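Local structure of SM80.1 Vicilin (Solanum melongena, 5VF5) at residues 277-282 with 323-328; 10-15 with 307-312; 257-262 with 327-332; 265-270 with 318-323; 243-248 with 338-343. The protein is probably a seed storage protein of the 7S vicilin class, built from two cupin domains and carrying a bound copper(II) ion. One frame throughout, in Å; residues are numbered along the deposited sequence.

Contact 1 of 5, residues 277-282 with 323-328; sequences FEMACP and AGHPIT. With CU (copper (II) ion), chain D.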
# COMPACT_ATOMS: atom_id res chain seq x y z
N PHE A 277 -16.23 -8.19 3.98
CA PHE A 277 -15.41 -9.25 3.48
C PHE A 277 -15.71 -10.56 4.14
O PHE A 277 -16.09 -10.59 5.33
CB PHE A 277 -13.92 -8.93 3.58
CG PHE A 277 -13.37 -8.91 4.98
CD1 PHE A 277 -12.84 -10.07 5.52
CD2 PHE A 277 -13.33 -7.74 5.73
CE1 PHE A 277 -12.30 -10.08 6.80
CE2 PHE A 277 -12.82 -7.75 7.02
CZ PHE A 277 -12.32 -8.92 7.56
N GLU A 278 -15.48 -11.66 3.45
CA GLU A 278 -15.52 -13.00 4.03
C GLU A 278 -14.33 -13.75 3.48
O GLU A 278 -14.09 -13.72 2.26
CB GLU A 278 -16.79 -13.76 3.67
CG GLU A 278 -18.04 -13.07 4.16
CD GLU A 278 -19.28 -13.96 4.13
OE1 GLU A 278 -19.24 -15.03 3.44
OE2 GLU A 278 -20.30 -13.59 4.80
N MET A 279 -13.56 -14.38 4.32
CA MET A 279 -12.38 -15.14 4.01
C MET A 279 -12.55 -16.53 4.63
O MET A 279 -13.16 -16.67 5.72
CB MET A 279 -11.12 -14.43 4.55
CG MET A 279 -9.80 -15.00 4.07
SD MET A 279 -8.38 -13.89 4.19
CE MET A 279 -8.33 -13.70 5.95
N ALA A 280 -11.98 -17.54 3.99
CA ALA A 280 -11.92 -18.91 4.51
C ALA A 280 -10.52 -19.16 5.01
O ALA A 280 -9.58 -19.09 4.22
CB ALA A 280 -12.28 -19.90 3.42
N CYS A 281 -10.36 -19.43 6.31
CA CYS A 281 -9.00 -19.64 6.87
C CYS A 281 -8.90 -21.00 7.54
O CYS A 281 -9.62 -21.23 8.49
CB CYS A 281 -8.65 -18.57 7.90
SG CYS A 281 -7.01 -18.74 8.67
N PRO A 282 -8.00 -21.89 7.11
CA PRO A 282 -7.90 -23.16 7.87
C PRO A 282 -7.09 -23.11 9.15
O PRO A 282 -7.21 -24.03 10.00
CB PRO A 282 -7.26 -24.13 6.88
CG PRO A 282 -6.54 -23.26 5.92
CD PRO A 282 -7.37 -22.02 5.79
N ALA A 323 -1.71 -15.90 1.18
CA ALA A 323 -1.78 -16.65 -0.02
C ALA A 323 -2.64 -17.92 0.14
O ALA A 323 -2.71 -18.52 1.23
CB ALA A 323 -0.40 -17.05 -0.50
N GLY A 324 -3.40 -18.25 -0.91
CA GLY A 324 -4.20 -19.46 -0.93
C GLY A 324 -5.55 -19.33 -0.27
O GLY A 324 -6.38 -20.21 -0.41
N HIS A 325 -5.78 -18.23 0.43
CA HIS A 325 -7.02 -18.08 1.19
C HIS A 325 -8.14 -17.53 0.33
O HIS A 325 -8.02 -16.43 -0.19
CB HIS A 325 -6.80 -17.15 2.37
CG HIS A 325 -6.02 -17.75 3.50
ND1 HIS A 325 -4.80 -18.37 3.32
CD2 HIS A 325 -6.26 -17.77 4.84
CE1 HIS A 325 -4.34 -18.77 4.49
NE2 HIS A 325 -5.20 -18.41 5.42
N PRO A 326 -9.24 -18.27 0.20
CA PRO A 326 -10.41 -17.76 -0.52
C PRO A 326 -10.94 -16.50 0.15
O PRO A 326 -11.06 -16.43 1.40
CB PRO A 326 -11.42 -18.91 -0.43
CG PRO A 326 -10.54 -20.14 -0.35
CD PRO A 326 -9.42 -19.68 0.56
N ILE A 327 -11.30 -15.51 -0.65
CA ILE A 327 -11.78 -14.22 -0.18
C ILE A 327 -12.81 -13.65 -1.13
O ILE A 327 -12.71 -13.84 -2.34
CB ILE A 327 -10.57 -13.25 -0.01
CG1 ILE A 327 -10.96 -11.85 0.44
CG2 ILE A 327 -9.78 -13.10 -1.30
CD1 ILE A 327 -10.85 -11.62 1.86
N THR A 328 -13.73 -12.88 -0.58
CA THR A 328 -14.67 -12.06 -1.34
C THR A 328 -14.85 -10.74 -0.62
O THR A 328 -14.76 -10.66 0.63
CB THR A 328 -16.03 -12.78 -1.57
OG1 THR A 328 -16.87 -11.99 -2.41
CG2 THR A 328 -16.75 -13.03 -0.27
CU CU D . -5.39 -19.29 7.21
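Met-279 and Ile-327 face each other as a non-hydrogen-bonded pair of antiparallel strands in the second cupin domain. Close to them the packing is tight. Glu-278 and Thr-328 form the adjoining hydrogen-bonded pair, with Glu-278 N to Thr-328 O at 3.1 Å and Thr-328 N to Glu-278 O at 3.0 Å. A third backbone bond joins Ala-280 N to Pro-326 O at 3.0 Å. Met-279 CG, anti to the backbone N (chi1 -169°), runs beside Pro-326 O. On the buried face, Met-279 CB touches Ile-327 CD1 at 3.9 Å, and Leu-319 and Ile-321 of strand 318-321 cover this face.

The face of Glu-278 is looser and partly open to solvent, although Thr-328 on it is buried. There Glu-278 CB rests on Thr-328 CG2 at 4.0 Å. The Glu-278 carboxylate makes long, weak ion pairs with Arg-276 and Arg-310. Thr-328 OG1 is hydrogen-bonded to the backbone O of Val-256. Ala-280 CB lies against the ring of Pro-326.

Where the strand pairing ends, a copper ion joins the two segments. Cys-281 SG binds it at 2.2 Å and His-325 NE2 at 2.0 Å, with His-283 as the third protein ligand. Cys-281 SG lies at the edge of the His-325 ring. A hydrogen bond helps fix the rotation of that ring: His-325 ND1 donates to Ala-323 O at 3.0 Å, with the acceptor near the ring plane.

Contact 2 of 5, residues 10-15 with 307-312; sequences VPYLFK and QKVRGN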
# COMPACT_ATOMS: atom_id res chain seq x y z
N VAL A 10 -9.61 -10.66 14.91
CA VAL A 10 -9.32 -11.12 13.53
C VAL A 10 -7.92 -10.63 13.21
O VAL A 10 -7.73 -9.42 12.95
CB VAL A 10 -10.32 -10.51 12.50
CG1 VAL A 10 -9.93 -10.82 11.06
CG2 VAL A 10 -11.72 -10.98 12.80
N PRO A 11 -6.94 -11.55 13.19
CA PRO A 11 -5.56 -11.12 13.18
C PRO A 11 -5.14 -10.48 11.86
O PRO A 11 -4.15 -9.77 11.86
CB PRO A 11 -4.78 -12.42 13.41
CG PRO A 11 -5.69 -13.49 12.98
CD PRO A 11 -7.04 -13.01 13.42
N TYR A 12 -5.90 -10.73 10.80
CA TYR A 12 -5.58 -10.19 9.51
C TYR A 12 -6.07 -8.77 9.29
O TYR A 12 -5.72 -8.13 8.30
CB TYR A 12 -6.19 -11.09 8.44
CG TYR A 12 -5.80 -12.53 8.53
CD1 TYR A 12 -4.49 -12.92 8.49
CD2 TYR A 12 -6.75 -13.52 8.70
CE1 TYR A 12 -4.11 -14.25 8.61
CE2 TYR A 12 -6.39 -14.85 8.80
CZ TYR A 12 -5.07 -15.20 8.72
OH TYR A 12 -4.69 -16.53 8.84
N LEU A 13 -6.95 -8.27 10.15
CA LEU A 13 -7.57 -6.97 10.02
C LEU A 13 -6.82 -5.96 10.86
O LEU A 13 -6.60 -6.20 12.06
CB LEU A 13 -9.01 -7.06 10.52
CG LEU A 13 -9.79 -5.76 10.60
CD1 LEU A 13 -9.98 -5.18 9.22
CD2 LEU A 13 -11.15 -6.03 11.23
N PHE A 14 -6.47 -4.82 10.26
CA PHE A 14 -5.73 -3.75 10.94
C PHE A 14 -6.52 -2.49 10.70
O PHE A 14 -6.47 -1.88 9.63
CB PHE A 14 -4.31 -3.61 10.42
CG PHE A 14 -3.43 -4.81 10.68
CD1 PHE A 14 -3.53 -5.94 9.92
CD2 PHE A 14 -2.52 -4.81 11.74
CE1 PHE A 14 -2.76 -7.07 10.19
CE2 PHE A 14 -1.71 -5.92 11.98
CZ PHE A 14 -1.85 -7.06 11.22
N LYS A 15 -7.31 -2.10 11.68
CA LYS A 15 -8.10 -0.91 11.57
C LYS A 15 -7.21 0.36 11.43
O LYS A 15 -6.09 0.40 11.94
CB LYS A 15 -9.04 -0.79 12.76
CG LYS A 15 -10.10 -1.90 12.78
CD LYS A 15 -11.15 -1.75 11.71
CE LYS A 15 -11.93 -0.49 11.94
NZ LYS A 15 -12.96 -0.28 10.89
N GLN A 307 -12.31 -21.62 9.07
CA GLN A 307 -12.90 -20.59 9.91
C GLN A 307 -13.48 -19.53 9.03
O GLN A 307 -12.89 -19.12 8.05
CB GLN A 307 -11.84 -19.97 10.81
CG GLN A 307 -12.38 -19.02 11.88
CD GLN A 307 -12.93 -19.74 13.10
OE1 GLN A 307 -13.35 -20.91 13.04
NE2 GLN A 307 -12.92 -19.05 14.23
N LYS A 308 -14.66 -19.06 9.40
CA LYS A 308 -15.31 -17.95 8.73
C LYS A 308 -14.74 -16.65 9.27
O LYS A 308 -15.14 -16.22 10.36
CB LYS A 308 -16.82 -18.00 9.00
CG LYS A 308 -17.48 -19.28 8.52
CD LYS A 308 -18.92 -19.39 8.99
CE LYS A 308 -19.73 -20.35 8.12
NZ LYS A 308 -19.23 -21.74 8.19
N VAL A 309 -13.81 -16.03 8.53
CA VAL A 309 -13.15 -14.82 8.94
C VAL A 309 -13.82 -13.65 8.22
O VAL A 309 -13.80 -13.56 7.02
CB VAL A 309 -11.64 -14.86 8.66
CG1 VAL A 309 -10.97 -13.56 9.04
CG2 VAL A 309 -10.98 -16.04 9.38
N ARG A 310 -14.50 -12.80 8.97
CA ARG A 310 -15.38 -11.80 8.42
C ARG A 310 -15.23 -10.47 9.10
O ARG A 310 -14.81 -10.36 10.24
CB ARG A 310 -16.81 -12.24 8.47
CG ARG A 310 -17.04 -13.57 7.79
CD ARG A 310 -18.44 -14.02 7.91
NE ARG A 310 -18.63 -15.27 7.18
CZ ARG A 310 -19.78 -15.95 7.22
NH1 ARG A 310 -20.81 -15.49 7.94
NH2 ARG A 310 -19.90 -17.08 6.55
N GLY A 311 -15.61 -9.45 8.37
CA GLY A 311 -15.63 -8.12 8.87
C GLY A 311 -16.08 -7.10 7.89
O GLY A 311 -16.53 -7.41 6.77
N ASN A 312 -15.91 -5.87 8.31
CA ASN A 312 -16.19 -4.71 7.51
C ASN A 312 -14.94 -3.88 7.41
O ASN A 312 -14.12 -3.84 8.34
CB ASN A 312 -17.40 -3.97 8.11
CG ASN A 312 -18.69 -4.79 7.88
OD1 ASN A 312 -19.00 -5.71 8.65
ND2 ASN A 312 -19.32 -4.59 6.73
O HOH W 1 -14.63 -2.57 10.67
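Val-309 makes the main contact with the N-terminal segment. Its CG1 meets Val-10 CG1 at 3.6 Å, the two side chains crossing at a slant. Both CG1 atoms are anti to their own backbone N, 178° in Val-309 and 173° in Val-10. The same Val-309 CG1 also reaches the rim of the Tyr-12 ring, near its plane, at 4.2 Å from Tyr-12 CD2.

At Arg-310 the side chain starts away from the N-terminal segment. Its backbone still takes part, since Arg-310 O lies 4.1 Å from Val-10 CG2. Val-10, Tyr-12 and Leu-13 reach the strand together because residues 10-13 form a type I beta turn, closed by the bond from Leu-13 N to Val-10 O at 3.1 Å. The turn leads into the short strand 13-14, which pairs with strand 318-321 at the edge of a sheet of the second cupin domain. The segment thereby bridges strand 307-313 and strand 318-321, which belong to different sheets. It also brings the nearest atom of the Tyr-12 side chain to about 3 Å from the copper ion.

Farther on, Asn-312 O accepts a bond from a water at 2.7 Å. That water accepts in turn from Lys-15 NZ at 2.8 Å. Lys-15 NZ also forms a salt bridge with Asp-317.

Contact 3 of 5, residues 257-262 with 327-332; sequences LPYYNS and ITFIAT. With ACT (acetate ion), chain C.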
# COMPACT_ATOMS: atom_id res chain seq x y z
N LEU A 257 -16.22 -11.71 -7.15
CA LEU A 257 -16.50 -13.12 -6.93
C LEU A 257 -15.38 -13.76 -6.07
O LEU A 257 -14.22 -13.34 -6.16
CB LEU A 257 -16.62 -13.84 -8.27
CG LEU A 257 -17.91 -13.49 -9.02
CD1 LEU A 257 -17.89 -14.14 -10.38
CD2 LEU A 257 -19.15 -13.97 -8.29
N PRO A 258 -15.72 -14.76 -5.24
CA PRO A 258 -14.69 -15.38 -4.44
C PRO A 258 -13.50 -15.83 -5.29
O PRO A 258 -13.66 -16.39 -6.41
CB PRO A 258 -15.41 -16.55 -3.77
CG PRO A 258 -16.87 -16.12 -3.72
CD PRO A 258 -17.05 -15.38 -5.03
N TYR A 259 -12.30 -15.56 -4.77
CA TYR A 259 -11.08 -15.96 -5.47
C TYR A 259 -9.99 -16.19 -4.45
O TYR A 259 -10.14 -15.92 -3.25
CB TYR A 259 -10.65 -14.85 -6.44
CG TYR A 259 -10.11 -13.61 -5.72
CD1 TYR A 259 -10.98 -12.60 -5.29
CD2 TYR A 259 -8.77 -13.47 -5.43
CE1 TYR A 259 -10.50 -11.47 -4.61
CE2 TYR A 259 -8.29 -12.35 -4.74
CZ TYR A 259 -9.15 -11.37 -4.32
OH TYR A 259 -8.69 -10.23 -3.69
N TYR A 260 -8.86 -16.71 -4.91
CA TYR A 260 -7.65 -16.72 -4.09
C TYR A 260 -6.43 -16.41 -4.93
O TYR A 260 -6.43 -16.58 -6.17
CB TYR A 260 -7.47 -18.06 -3.30
CG TYR A 260 -7.18 -19.27 -4.17
CD1 TYR A 260 -8.20 -20.06 -4.72
CD2 TYR A 260 -5.88 -19.63 -4.48
CE1 TYR A 260 -7.91 -21.17 -5.51
CE2 TYR A 260 -5.60 -20.74 -5.26
CZ TYR A 260 -6.63 -21.50 -5.79
OH TYR A 260 -6.40 -22.59 -6.59
N ASN A 261 -5.39 -15.92 -4.27
CA ASN A 261 -4.07 -15.72 -4.89
C ASN A 261 -3.23 -16.96 -4.67
O ASN A 261 -3.14 -17.50 -3.58
CB ASN A 261 -3.40 -14.52 -4.25
CG ASN A 261 -4.03 -13.23 -4.68
OD1 ASN A 261 -4.02 -12.92 -5.88
ND2 ASN A 261 -4.60 -12.48 -3.73
N SER A 262 -2.58 -17.43 -5.73
CA SER A 262 -1.84 -18.66 -5.67
C SER A 262 -0.66 -18.65 -4.72
O SER A 262 -0.42 -19.63 -4.05
CB SER A 262 -1.41 -19.08 -7.08
OG SER A 262 -0.44 -18.21 -7.63
N ILE A 327 -11.30 -15.51 -0.65
CA ILE A 327 -11.78 -14.22 -0.18
C ILE A 327 -12.81 -13.65 -1.13
O ILE A 327 -12.71 -13.84 -2.34
CB ILE A 327 -10.57 -13.25 -0.01
CG1 ILE A 327 -10.96 -11.85 0.44
CG2 ILE A 327 -9.78 -13.10 -1.30
CD1 ILE A 327 -10.85 -11.62 1.86
N THR A 328 -13.73 -12.88 -0.58
CA THR A 328 -14.67 -12.06 -1.34
C THR A 328 -14.85 -10.74 -0.62
O THR A 328 -14.76 -10.66 0.63
CB THR A 328 -16.03 -12.78 -1.57
OG1 THR A 328 -16.87 -11.99 -2.41
CG2 THR A 328 -16.75 -13.03 -0.27
N PHE A 329 -15.14 -9.72 -1.39
CA PHE A 329 -15.50 -8.38 -0.90
C PHE A 329 -16.83 -7.99 -1.54
O PHE A 329 -16.99 -8.14 -2.75
CB PHE A 329 -14.48 -7.33 -1.27
CG PHE A 329 -13.10 -7.57 -0.75
CD1 PHE A 329 -12.18 -8.31 -1.49
CD2 PHE A 329 -12.68 -7.04 0.46
CE1 PHE A 329 -10.88 -8.50 -1.02
CE2 PHE A 329 -11.41 -7.22 0.94
CZ PHE A 329 -10.50 -7.96 0.20
N ILE A 330 -17.71 -7.39 -0.75
CA ILE A 330 -19.02 -6.97 -1.18
C ILE A 330 -19.10 -5.46 -0.82
O ILE A 330 -19.06 -5.08 0.36
CB ILE A 330 -20.15 -7.72 -0.42
CG1 ILE A 330 -20.10 -9.22 -0.73
CG2 ILE A 330 -21.49 -7.15 -0.83
CD1 ILE A 330 -19.24 -10.00 0.25
N ALA A 331 -19.19 -4.62 -1.83
CA ALA A 331 -19.36 -3.20 -1.65
C ALA A 331 -20.67 -2.91 -0.97
O ALA A 331 -21.70 -3.54 -1.22
CB ALA A 331 -19.27 -2.48 -2.98
N THR A 332 -20.62 -2.00 -0.02
CA THR A 332 -21.82 -1.73 0.72
C THR A 332 -22.24 -0.32 0.35
O THR A 332 -21.60 0.65 0.76
CB THR A 332 -21.70 -2.16 2.23
OG1 THR A 332 -20.59 -1.58 2.92
CG2 THR A 332 -21.63 -3.76 2.37
C ACT C . -5.66 -8.77 -4.49
O ACT C . -4.72 -8.65 -5.33
OXT ACT C . -6.05 -9.90 -4.14
CH3 ACT C . -6.38 -7.58 -3.90
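Tyr-259 and Ile-327 lie side by side and point the same way. Ile-327 CG2 sits over one face of the tyrosine ring, displaced toward the rim, and comes within 3.5 Å of Tyr-259 CZ. This is a CH-pi contact, with CG2 3.8 Å from the centroid of the Tyr-259 ring. With Tyr-259 CG between the backbone N and the carbonyl carbon (chi1 70°), the ring lies alongside Ile-327. The phenol end then meets Phe-329 in another way: Tyr-259 OH lies in the plane of the phenylalanine ring, 3.9 Å from Phe-329 CE1. On the other side of the sheet, Pro-258 and Thr-328 also run alongside each other, with Pro-258 CG 4.1 Å from Thr-328 CB.

The antiparallel backbones are tied by Tyr-259 N to Ile-327 O at 3.0 Å and Ile-327 N to Tyr-259 O at 2.9 Å. These two bonds make a hydrogen-bonded pair in a sheet of the second cupin domain.

The phenol donates to acetate OXT, with Tyr-259 OH 2.7 Å from it. Asn-261 ND2 donates to the same oxygen in an almost straight bond. Lys-351 and Arg-266 also bond the acetate. The ion probably came from the crystallisation liquor, but two neutral donors and two basic residues are consistent with a pocket that can take a small anion.

Contact 4 of 5, residues 265-270 with 318-323; sequences TRVVMV and VLVIPA. With ACT (acetate ion), chain C.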
# COMPACT_ATOMS: atom_id res chain seq x y z
N THR A 265 0.83 -13.01 -0.80
CA THR A 265 0.08 -12.40 0.30
C THR A 265 -0.17 -10.94 -0.05
O THR A 265 0.72 -10.25 -0.60
CB THR A 265 0.90 -12.46 1.60
OG1 THR A 265 1.06 -13.83 1.98
CG2 THR A 265 0.26 -11.71 2.74
N ARG A 266 -1.38 -10.46 0.20
CA ARG A 266 -1.79 -9.10 -0.14
C ARG A 266 -2.04 -8.27 1.07
O ARG A 266 -2.66 -8.72 2.02
CB ARG A 266 -3.02 -9.12 -1.06
CG ARG A 266 -2.79 -9.94 -2.35
CD ARG A 266 -2.16 -9.03 -3.43
NE ARG A 266 -1.15 -9.66 -4.20
CZ ARG A 266 -1.01 -9.54 -5.49
NH1 ARG A 266 -1.95 -8.90 -6.22
NH2 ARG A 266 0.05 -10.06 -6.03
N VAL A 267 -1.52 -7.05 1.05
CA VAL A 267 -1.78 -6.08 2.10
C VAL A 267 -2.64 -4.99 1.49
O VAL A 267 -2.13 -4.16 0.71
CB VAL A 267 -0.49 -5.50 2.71
CG1 VAL A 267 -0.83 -4.59 3.86
CG2 VAL A 267 0.44 -6.61 3.21
N VAL A 268 -3.94 -5.06 1.77
CA VAL A 268 -4.97 -4.30 1.08
C VAL A 268 -5.37 -3.10 1.90
O VAL A 268 -5.74 -3.29 3.06
CB VAL A 268 -6.21 -5.21 0.84
CG1 VAL A 268 -7.38 -4.44 0.26
CG2 VAL A 268 -5.77 -6.38 -0.04
N MET A 269 -5.25 -1.90 1.36
CA MET A 269 -5.78 -0.70 2.09
C MET A 269 -6.86 0.00 1.35
O MET A 269 -6.85 0.21 0.12
CB MET A 269 -4.77 0.40 2.39
CG MET A 269 -5.36 1.56 3.25
SD MET A 269 -4.17 2.82 3.66
CE MET A 269 -3.93 3.54 2.08
N VAL A 270 -7.88 0.31 2.11
CA VAL A 270 -9.09 0.90 1.55
C VAL A 270 -8.85 2.37 1.31
O VAL A 270 -8.39 3.08 2.20
CB VAL A 270 -10.30 0.75 2.48
CG1 VAL A 270 -11.55 1.31 1.84
CG2 VAL A 270 -10.49 -0.71 2.85
N VAL A 318 -6.75 -1.73 6.81
CA VAL A 318 -5.96 -2.74 6.12
C VAL A 318 -6.47 -4.15 6.38
O VAL A 318 -6.80 -4.51 7.52
CB VAL A 318 -4.48 -2.60 6.51
CG1 VAL A 318 -3.64 -3.80 6.11
CG2 VAL A 318 -3.92 -1.31 5.94
N LEU A 319 -6.50 -4.97 5.33
CA LEU A 319 -6.70 -6.39 5.47
C LEU A 319 -5.52 -7.10 4.85
O LEU A 319 -5.20 -6.83 3.70
CB LEU A 319 -7.96 -6.85 4.78
CG LEU A 319 -8.33 -8.32 4.97
CD1 LEU A 319 -8.66 -8.70 6.40
CD2 LEU A 319 -9.49 -8.69 4.06
N VAL A 320 -4.95 -8.06 5.56
CA VAL A 320 -3.92 -8.92 5.00
C VAL A 320 -4.65 -10.19 4.50
O VAL A 320 -5.35 -10.85 5.27
CB VAL A 320 -2.84 -9.26 6.03
CG1 VAL A 320 -1.88 -10.29 5.46
CG2 VAL A 320 -2.12 -8.00 6.48
N ILE A 321 -4.46 -10.52 3.23
CA ILE A 321 -5.01 -11.74 2.66
C ILE A 321 -3.83 -12.70 2.47
O ILE A 321 -3.05 -12.53 1.50
CB ILE A 321 -5.67 -11.50 1.28
CG1 ILE A 321 -6.60 -10.25 1.28
CG2 ILE A 321 -6.41 -12.80 0.88
CD1 ILE A 321 -7.06 -9.90 -0.12
N PRO A 322 -3.70 -13.72 3.33
CA PRO A 322 -2.61 -14.67 3.10
C PRO A 322 -2.82 -15.43 1.77
O PRO A 322 -3.96 -15.63 1.31
CB PRO A 322 -2.73 -15.63 4.28
CG PRO A 322 -3.53 -14.91 5.28
CD PRO A 322 -4.46 -14.01 4.55
N ALA A 323 -1.71 -15.90 1.18
CA ALA A 323 -1.78 -16.65 -0.02
C ALA A 323 -2.64 -17.92 0.14
O ALA A 323 -2.71 -18.52 1.23
CB ALA A 323 -0.40 -17.05 -0.50
C ACT C . -5.66 -8.77 -4.49
O ACT C . -4.72 -8.65 -5.33
OXT ACT C . -6.05 -9.90 -4.14
CH3 ACT C . -6.38 -7.58 -3.90
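Val-268 and Ile-321 meet on one face of an antiparallel strand pair in the second cupin beta-barrel, with Val-268 CG2 3.7 Å from Ile-321 CD1. On the opposite face, Val-267 CG1 touches Val-318 CG1 at 3.7 Å, and Thr-265 CG2 touches Val-320 CG1 at 3.7 Å. These contacts run diagonally, between residues that are not direct partners in the pairing.

Four backbone bonds set this register. Arg-266 and Ile-321 are linked in both directions, the shorter bond running from Ile-321 N to Arg-266 O at 2.8 Å. Val-268 and Leu-319 form the next hydrogen-bonded pair in the same way.

Arg-266 leaves the sheet on the face of Val-268. Its chain bends at chi2 (-87°), which turns CD aside. Arg-266 NH1 donates to acetate O at 2.9 Å and also forms a salt bridge with Glu-229. Ser-264 OG holds NH2, so the guanidinium is fixed by several partners.

Leu-319 and Ile-321 lie on the face turned to the other sheet, against Ile-327 and Phe-329 of strand 327-331. Val-318 meets Phe-19 and Val-320 meets Leu-43. Within its sheet, strand 265-272 lies between strands 318-321 and 337-344, and strand 13-14 flanks 318-321.

Contact 5 of 5, residues 243-248 with 338-343; sequences AAVAFM and RVVGFG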
# COMPACT_ATOMS: atom_id res chain seq x y z
N ALA A 243 7.52 -7.56 -5.41
CA ALA A 243 6.26 -6.95 -5.02
C ALA A 243 5.39 -6.62 -6.22
O ALA A 243 5.89 -6.37 -7.32
CB ALA A 243 6.49 -5.73 -4.16
N ALA A 244 4.09 -6.55 -6.00
CA ALA A 244 3.14 -6.05 -6.95
C ALA A 244 2.35 -4.92 -6.33
O ALA A 244 2.21 -4.84 -5.09
CB ALA A 244 2.20 -7.13 -7.38
N VAL A 245 1.74 -4.12 -7.18
CA VAL A 245 0.79 -3.10 -6.74
C VAL A 245 -0.49 -3.31 -7.51
O VAL A 245 -0.50 -3.24 -8.73
CB VAL A 245 1.29 -1.65 -6.93
CG1 VAL A 245 0.24 -0.69 -6.43
CG2 VAL A 245 2.66 -1.47 -6.31
N ALA A 246 -1.57 -3.59 -6.79
CA ALA A 246 -2.84 -3.93 -7.37
C ALA A 246 -3.81 -2.79 -7.03
O ALA A 246 -3.83 -2.23 -5.93
CB ALA A 246 -3.36 -5.25 -6.84
N PHE A 247 -4.68 -2.50 -7.99
CA PHE A 247 -5.76 -1.55 -7.85
C PHE A 247 -7.08 -2.26 -8.13
O PHE A 247 -7.26 -2.82 -9.21
CB PHE A 247 -5.57 -0.43 -8.86
CG PHE A 247 -4.25 0.28 -8.74
CD1 PHE A 247 -3.11 -0.20 -9.37
CD2 PHE A 247 -4.14 1.41 -7.94
CE1 PHE A 247 -1.91 0.47 -9.26
CE2 PHE A 247 -2.95 2.12 -7.84
CZ PHE A 247 -1.81 1.62 -8.48
N MET A 248 -7.97 -2.30 -7.14
CA MET A 248 -9.26 -2.96 -7.32
C MET A 248 -10.33 -1.96 -7.00
O MET A 248 -10.30 -1.33 -5.95
CB MET A 248 -9.39 -4.23 -6.46
CG MET A 248 -10.68 -4.98 -6.69
SD MET A 248 -10.59 -6.67 -6.10
CE MET A 248 -10.74 -6.30 -4.37
N ARG A 338 -12.97 1.09 -3.31
CA ARG A 338 -11.66 1.10 -3.97
C ARG A 338 -10.53 0.84 -3.00
O ARG A 338 -10.45 1.41 -1.92
CB ARG A 338 -11.41 2.46 -4.62
CG ARG A 338 -10.29 2.44 -5.65
CD ARG A 338 -10.10 3.78 -6.37
NE ARG A 338 -11.35 4.35 -6.91
CZ ARG A 338 -11.83 4.16 -8.15
NH1 ARG A 338 -11.19 3.38 -9.04
NH2 ARG A 338 -12.97 4.75 -8.51
N VAL A 339 -9.65 -0.06 -3.43
CA VAL A 339 -8.49 -0.48 -2.60
C VAL A 339 -7.22 -0.45 -3.40
O VAL A 339 -7.24 -0.62 -4.65
CB VAL A 339 -8.66 -1.90 -1.97
CG1 VAL A 339 -9.94 -1.96 -1.18
CG2 VAL A 339 -8.63 -2.99 -3.02
N VAL A 340 -6.10 -0.29 -2.71
CA VAL A 340 -4.79 -0.53 -3.25
C VAL A 340 -4.23 -1.68 -2.47
O VAL A 340 -4.31 -1.70 -1.24
CB VAL A 340 -3.85 0.67 -3.06
CG1 VAL A 340 -2.44 0.35 -3.54
CG2 VAL A 340 -4.44 1.83 -3.77
N GLY A 341 -3.72 -2.68 -3.17
CA GLY A 341 -3.12 -3.85 -2.52
C GLY A 341 -1.64 -3.97 -2.87
O GLY A 341 -1.24 -3.87 -4.04
N PHE A 342 -0.81 -4.14 -1.88
CA PHE A 342 0.56 -4.53 -2.11
C PHE A 342 0.64 -6.03 -2.07
O PHE A 342 0.19 -6.67 -1.12
CB PHE A 342 1.47 -3.94 -1.04
CG PHE A 342 1.64 -2.46 -1.14
CD1 PHE A 342 2.30 -1.92 -2.24
CD2 PHE A 342 1.21 -1.60 -0.15
CE1 PHE A 342 2.50 -0.56 -2.37
CE2 PHE A 342 1.42 -0.23 -0.25
CZ PHE A 342 2.05 0.31 -1.36
N GLY A 343 1.26 -6.60 -3.08
CA GLY A 343 1.51 -8.04 -3.14
C GLY A 343 2.95 -8.38 -2.78
O GLY A 343 3.88 -7.78 -3.33
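Val-245 packs beside both Phe-342 and Val-340, all three on one face of the sheet. Val-245 CG1 is anti to the backbone N (chi1 -179°) and lies 4.1 Å from Val-340 CG1. Its other branch, CG2, stands beside the backbone N and meets Phe-342 CE1 at 4.0 Å. Phe-247 adds an oblique contact, CD2 to Val-340 CG2 at 4.2 Å.

The opposite face carries small residues, Ala-244 and Ala-246 across from Gly-343 and Gly-341. The Ala-246 side chain comes within about 4 Å of the bound acetate. Farther along this face, Met-248 CB touches Val-339 CG2 at 3.7 Å. That methyl sits between the backbone N and the carbonyl carbon, while CG1 stands beside the N (chi1 -55°).

Six backbone bonds tie the strands, among them Gly-341 N to Ala-246 O at 2.8 Å. The face of Val-245 packs on Val-74, Tyr-123 and Leu-125 of the first cupin domain, an interface between paired barrels that belongs to the bicupin fold of vicilins.

How the contacts relate
Contacts 1 and 3 share Ile-327 and Thr-328, so strand 327-331 has 275-281 on one side and 254-261 on the other. Contacts 4 and 5 share no residue; their strands 265-272 and 337-344 are neighbours in the second sheet, with Met-269 N to Val-340 O at 2.8 Å. Between the sheets, Ile-327 CD1 meets Leu-319 CD2 at 3.9 Å, linking contacts 1 and 3 to contact 4. Contact 2 adds the N-terminal segment and places Tyr-12 OH 3.2 Å from Cys-281 SG at the copper site. The acetate pocket is separate: contacts 3 and 4 both bind the acetate, and its OXT lies 14.7 Å from the copper ion (CU).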